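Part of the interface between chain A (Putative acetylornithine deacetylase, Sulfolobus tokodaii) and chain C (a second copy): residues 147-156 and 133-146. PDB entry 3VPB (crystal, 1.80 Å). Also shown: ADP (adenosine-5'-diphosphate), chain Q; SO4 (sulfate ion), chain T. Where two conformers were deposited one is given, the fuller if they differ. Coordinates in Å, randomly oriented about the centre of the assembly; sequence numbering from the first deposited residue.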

# COMPACT_ATOMS: atom_id res chain seq x y z
N LYS A 147 8.65 10.86 16.23
CA LYS A 147 7.52 11.44 15.49
C LYS A 147 7.58 11.08 14.02
O LYS A 147 6.55 10.76 13.42
CB LYS A 147 7.45 12.96 15.66
CG LYS A 147 6.84 13.38 17.00
CD LYS A 147 6.72 14.90 17.11
CE LYS A 147 6.23 15.29 18.50
NZ LYS A 147 6.11 16.78 18.65
N THR A 148 8.76 11.18 13.42
CA THR A 148 8.88 10.85 12.00
C THR A 148 8.69 9.34 11.74
O THR A 148 8.04 8.98 10.76
CB THR A 148 10.16 11.43 11.35
OG1 THR A 148 10.03 11.36 9.92
CG2 THR A 148 11.39 10.64 11.77
N ILE A 149 9.19 8.48 12.63
CA ILE A 149 8.93 7.03 12.49
C ILE A 149 7.43 6.73 12.56
O ILE A 149 6.89 5.97 11.75
CB ILE A 149 9.76 6.18 13.48
CG1 ILE A 149 11.26 6.27 13.15
CG2 ILE A 149 9.33 4.67 13.46
CD1 ILE A 149 11.62 5.73 11.75
N ILE A 150 6.75 7.33 13.54
CA ILE A 150 5.29 7.17 13.65
C ILE A 150 4.58 7.51 12.33
O ILE A 150 3.73 6.76 11.86
CB ILE A 150 4.71 8.00 14.82
CG1 ILE A 150 5.04 7.33 16.18
CG2 ILE A 150 3.20 8.17 14.66
CD1 ILE A 150 4.81 8.21 17.41
N GLU A 151 4.95 8.63 11.72
CA GLU A 151 4.32 9.03 10.47
C GLU A 151 4.54 8.02 9.36
O GLU A 151 3.61 7.72 8.57
CB GLU A 151 4.82 10.41 10.01
CG GLU A 151 4.32 11.54 10.86
CD GLU A 151 4.71 12.92 10.32
OE1 GLU A 151 4.27 13.93 10.92
OE2 GLU A 151 5.43 12.99 9.30
N HIS A 152 5.78 7.53 9.27
CA HIS A 152 6.15 6.53 8.26
C HIS A 152 5.36 5.23 8.42
O HIS A 152 4.84 4.71 7.41
CB HIS A 152 7.68 6.30 8.22
CG HIS A 152 8.43 7.40 7.51
ND1 HIS A 152 8.61 8.65 8.06
CD2 HIS A 152 9.03 7.43 6.30
CE1 HIS A 152 9.28 9.42 7.21
NE2 HIS A 152 9.55 8.71 6.14
N ARG A 153 5.24 4.71 9.65
CA ARG A 153 4.48 3.46 9.86
C ARG A 153 3.02 3.62 9.46
O ARG A 153 2.40 2.67 8.96
CB ARG A 153 4.54 3.00 11.33
CG ARG A 153 5.92 2.69 11.86
CD ARG A 153 6.49 1.32 11.44
NE ARG A 153 7.88 1.31 11.88
CZ ARG A 153 8.30 0.89 13.07
NH1 ARG A 153 7.46 0.39 13.96
NH2 ARG A 153 9.59 1.01 13.37
N GLU A 154 2.47 4.80 9.68
CA GLU A 154 1.04 5.06 9.36
C GLU A 154 0.72 4.88 7.88
O GLU A 154 -0.45 4.70 7.50
CB GLU A 154 0.62 6.44 9.85
CG GLU A 154 0.50 6.51 11.35
CD GLU A 154 -0.51 5.51 11.88
OE1 GLU A 154 -1.72 5.71 11.62
OE2 GLU A 154 -0.11 4.51 12.52
N LEU A 155 1.75 4.93 7.04
CA LEU A 155 1.55 4.85 5.60
C LEU A 155 1.83 3.46 5.05
O LEU A 155 1.91 3.27 3.83
CB LEU A 155 2.37 5.93 4.88
CG LEU A 155 1.72 7.32 4.73
CD1 LEU A 155 1.01 7.84 5.97
CD2 LEU A 155 2.74 8.35 4.24
N MET A 156 1.96 2.47 5.93
CA MET A 156 2.21 1.10 5.49
C MET A 156 0.92 0.45 5.02
O MET A 156 -0.15 0.74 5.57
CB MET A 156 2.83 0.27 6.62
CG MET A 156 4.21 0.76 7.11
SD MET A 156 5.53 0.46 5.92
CE MET A 156 5.51 1.91 4.85
N TRP C 133 1.12 19.36 5.34
CA TRP C 133 1.06 19.32 6.81
C TRP C 133 2.30 18.69 7.46
O TRP C 133 2.24 18.14 8.56
CB TRP C 133 -0.24 18.64 7.29
CG TRP C 133 -1.48 19.18 6.60
CD1 TRP C 133 -1.84 20.50 6.47
CD2 TRP C 133 -2.51 18.42 5.95
NE1 TRP C 133 -3.04 20.60 5.79
CE2 TRP C 133 -3.47 19.33 5.46
CE3 TRP C 133 -2.72 17.04 5.74
CZ2 TRP C 133 -4.63 18.92 4.76
CZ3 TRP C 133 -3.87 16.63 5.05
CH2 TRP C 133 -4.81 17.57 4.57
N GLY C 134 3.42 18.77 6.75
CA GLY C 134 4.72 18.32 7.28
C GLY C 134 4.96 16.82 7.10
O GLY C 134 5.96 16.29 7.57
N ARG C 135 4.03 16.15 6.41
CA ARG C 135 4.02 14.69 6.34
C ARG C 135 5.27 14.14 5.63
O ARG C 135 5.61 14.54 4.50
CB ARG C 135 2.73 14.20 5.67
CG ARG C 135 2.32 12.76 6.02
CD ARG C 135 0.93 12.41 5.39
NE ARG C 135 0.76 13.02 4.06
CZ ARG C 135 0.02 14.11 3.79
NH1 ARG C 135 -0.05 14.57 2.55
NH2 ARG C 135 -0.65 14.73 4.75
N LEU C 136 5.95 13.25 6.37
CA LEU C 136 7.22 12.60 5.98
C LEU C 136 8.38 13.59 5.75
O LEU C 136 9.37 13.24 5.13
CB LEU C 136 7.03 11.70 4.75
CG LEU C 136 5.88 10.68 4.76
CD1 LEU C 136 5.91 9.86 3.47
CD2 LEU C 136 5.93 9.75 5.99
N VAL C 137 8.25 14.82 6.24
CA VAL C 137 9.42 15.72 6.23
C VAL C 137 10.31 15.35 7.43
O VAL C 137 9.95 15.61 8.59
CB VAL C 137 8.99 17.20 6.28
CG1 VAL C 137 10.21 18.13 6.47
CG2 VAL C 137 8.20 17.58 5.01
N SER C 138 11.46 14.72 7.16
CA SER C 138 12.26 14.12 8.22
C SER C 138 13.58 14.85 8.45
O SER C 138 14.28 15.13 7.50
CB SER C 138 12.60 12.66 7.87
OG SER C 138 11.46 11.90 7.57
N LEU C 139 13.90 15.14 9.70
CA LEU C 139 15.21 15.70 10.03
C LEU C 139 16.12 14.52 10.33
O LEU C 139 15.98 13.86 11.37
CB LEU C 139 15.09 16.68 11.21
CG LEU C 139 16.36 17.30 11.78
CD1 LEU C 139 17.13 18.03 10.68
CD2 LEU C 139 15.99 18.26 12.94
N ILE C 140 17.02 14.23 9.41
CA ILE C 140 17.91 13.05 9.56
C ILE C 140 19.24 13.45 10.20
O ILE C 140 19.99 14.26 9.65
CB ILE C 140 18.19 12.38 8.19
CG1 ILE C 140 16.87 12.19 7.41
CG2 ILE C 140 18.98 11.06 8.37
CD1 ILE C 140 16.12 11.06 7.82
N ARG C 141 19.52 12.86 11.36
CA ARG C 141 20.67 13.25 12.19
C ARG C 141 21.90 12.39 12.02
O ARG C 141 23.01 12.84 12.36
CB ARG C 141 20.30 13.22 13.66
CG ARG C 141 20.08 14.57 14.24
CD ARG C 141 18.63 14.97 14.14
NE ARG C 141 18.10 15.40 15.43
CZ ARG C 141 17.15 14.75 16.11
NH1 ARG C 141 16.76 15.25 17.27
NH2 ARG C 141 16.58 13.63 15.64
N ASP C 142 21.70 11.15 11.58
CA ASP C 142 22.81 10.22 11.35
C ASP C 142 22.41 9.08 10.44
O ASP C 142 21.23 8.96 10.07
CB ASP C 142 23.43 9.71 12.67
CG ASP C 142 22.52 8.77 13.46
OD1 ASP C 142 21.47 8.29 12.97
OD2 ASP C 142 22.88 8.51 14.63
N VAL C 143 23.39 8.25 10.10
CA VAL C 143 23.16 7.19 9.11
C VAL C 143 22.18 6.12 9.59
O VAL C 143 21.52 5.49 8.77
CB VAL C 143 24.46 6.52 8.58
CG1 VAL C 143 24.31 6.22 7.09
CG2 VAL C 143 25.67 7.38 8.82
N PHE C 144 22.08 5.93 10.89
CA PHE C 144 21.13 4.96 11.38
C PHE C 144 19.72 5.42 11.03
O PHE C 144 18.90 4.65 10.53
CB PHE C 144 21.25 4.78 12.90
CG PHE C 144 22.56 4.20 13.36
CD1 PHE C 144 23.41 3.53 12.49
CD2 PHE C 144 22.90 4.25 14.71
CE1 PHE C 144 24.63 2.99 12.92
CE2 PHE C 144 24.11 3.69 15.16
CZ PHE C 144 24.97 3.06 14.26
N GLU C 145 19.45 6.69 11.33
CA GLU C 145 18.13 7.25 11.06
C GLU C 145 17.89 7.26 9.55
O GLU C 145 16.82 6.89 9.11
CB GLU C 145 18.03 8.68 11.61
CG GLU C 145 16.60 9.21 11.54
CD GLU C 145 16.35 10.47 12.35
OE1 GLU C 145 17.34 11.15 12.74
OE2 GLU C 145 15.14 10.78 12.57
N GLY C 146 18.88 7.69 8.78
CA GLY C 146 18.82 7.66 7.31
C GLY C 146 18.45 6.29 6.76
O GLY C 146 17.52 6.17 5.98
PB ADP Q . 4.76 20.37 3.59
O1B ADP Q . 4.30 20.52 2.16
O2B ADP Q . 4.32 21.55 4.46
O3B ADP Q . 4.44 18.99 4.10
PA ADP Q . 7.42 21.58 3.75
O1A ADP Q . 8.64 21.37 2.88
O2A ADP Q . 6.76 22.95 3.74
O3A ADP Q . 6.38 20.38 3.49
O5' ADP Q . 7.90 21.19 5.24
C5' ADP Q . 7.13 21.41 6.43
C4' ADP Q . 7.96 22.20 7.42
O4' ADP Q . 9.21 21.57 7.64
C3' ADP Q . 8.35 23.57 6.88
O3' ADP Q . 7.33 24.52 7.21
C2' ADP Q . 9.63 23.89 7.63
O2' ADP Q . 9.33 24.30 8.98
C1' ADP Q . 10.27 22.53 7.71
N9 ADP Q . 11.25 22.32 6.62
C8 ADP Q . 11.04 21.75 5.40
N7 ADP Q . 12.18 21.71 4.66
C5 ADP Q . 13.12 22.30 5.43
C6 ADP Q . 14.56 22.59 5.31
N6 ADP Q . 15.21 22.26 4.19
N1 ADP Q . 15.20 23.20 6.36
C2 ADP Q . 14.55 23.53 7.49
N3 ADP Q . 13.23 23.28 7.68
C4 ADP Q . 12.51 22.68 6.71
S SO4 T . 1.39 23.23 4.04
O1 SO4 T . 2.60 24.04 4.24
O2 SO4 T . 0.37 24.07 3.40
O3 SO4 T . 1.69 22.13 3.12
O4 SO4 T . 0.90 22.72 5.31
O HOH W 1 8.18 13.39 9.32

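This is a small mixed contact in which one side of a chain A helix and the turn that follows it pack against a turn and the start of a strand in chain C, joined by two direct hydrogen bonds, a bridging water and a leucine set over a histidine ring. Thr A148, Glu A151 and His A152 lie three and four residues apart on the helix; Leu A155 follows in the turn after it. Together they supply nearly all of the chain A surface.

Glu A151 reaches the type II turn from Gly C134 to Val C137. Glu A151 OE2 accepts a hydrogen bond from the backbone N of Leu C136 at 3.0 Å. Thr A148 OG1 and Ser C138 OG are hydrogen bonded at 2.8 Å. Water 1 lies between these two links. The oxygen of water 1 is 2.8 Å from Thr A148 OG1, donates to Glu A151 OE2 at 2.8 Å, and donates weakly to Val C137 O at 2.9 Å.

Leu C136 is the most covered residue here. Leu C136 CD2 sits 3.5 Å from the centroid of the His A152 ring, almost on the ring normal, a CH-pi contact. Leu C136 CD1 meets Leu A155 CD2 at 3.6 Å. Ser C138 OG lies at the ring edge, 3.3 Å from His A152 CE1. Within chain A, His A152 ND1 donates to Thr A148 O at 2.8 Å, which helps hold the ring in place.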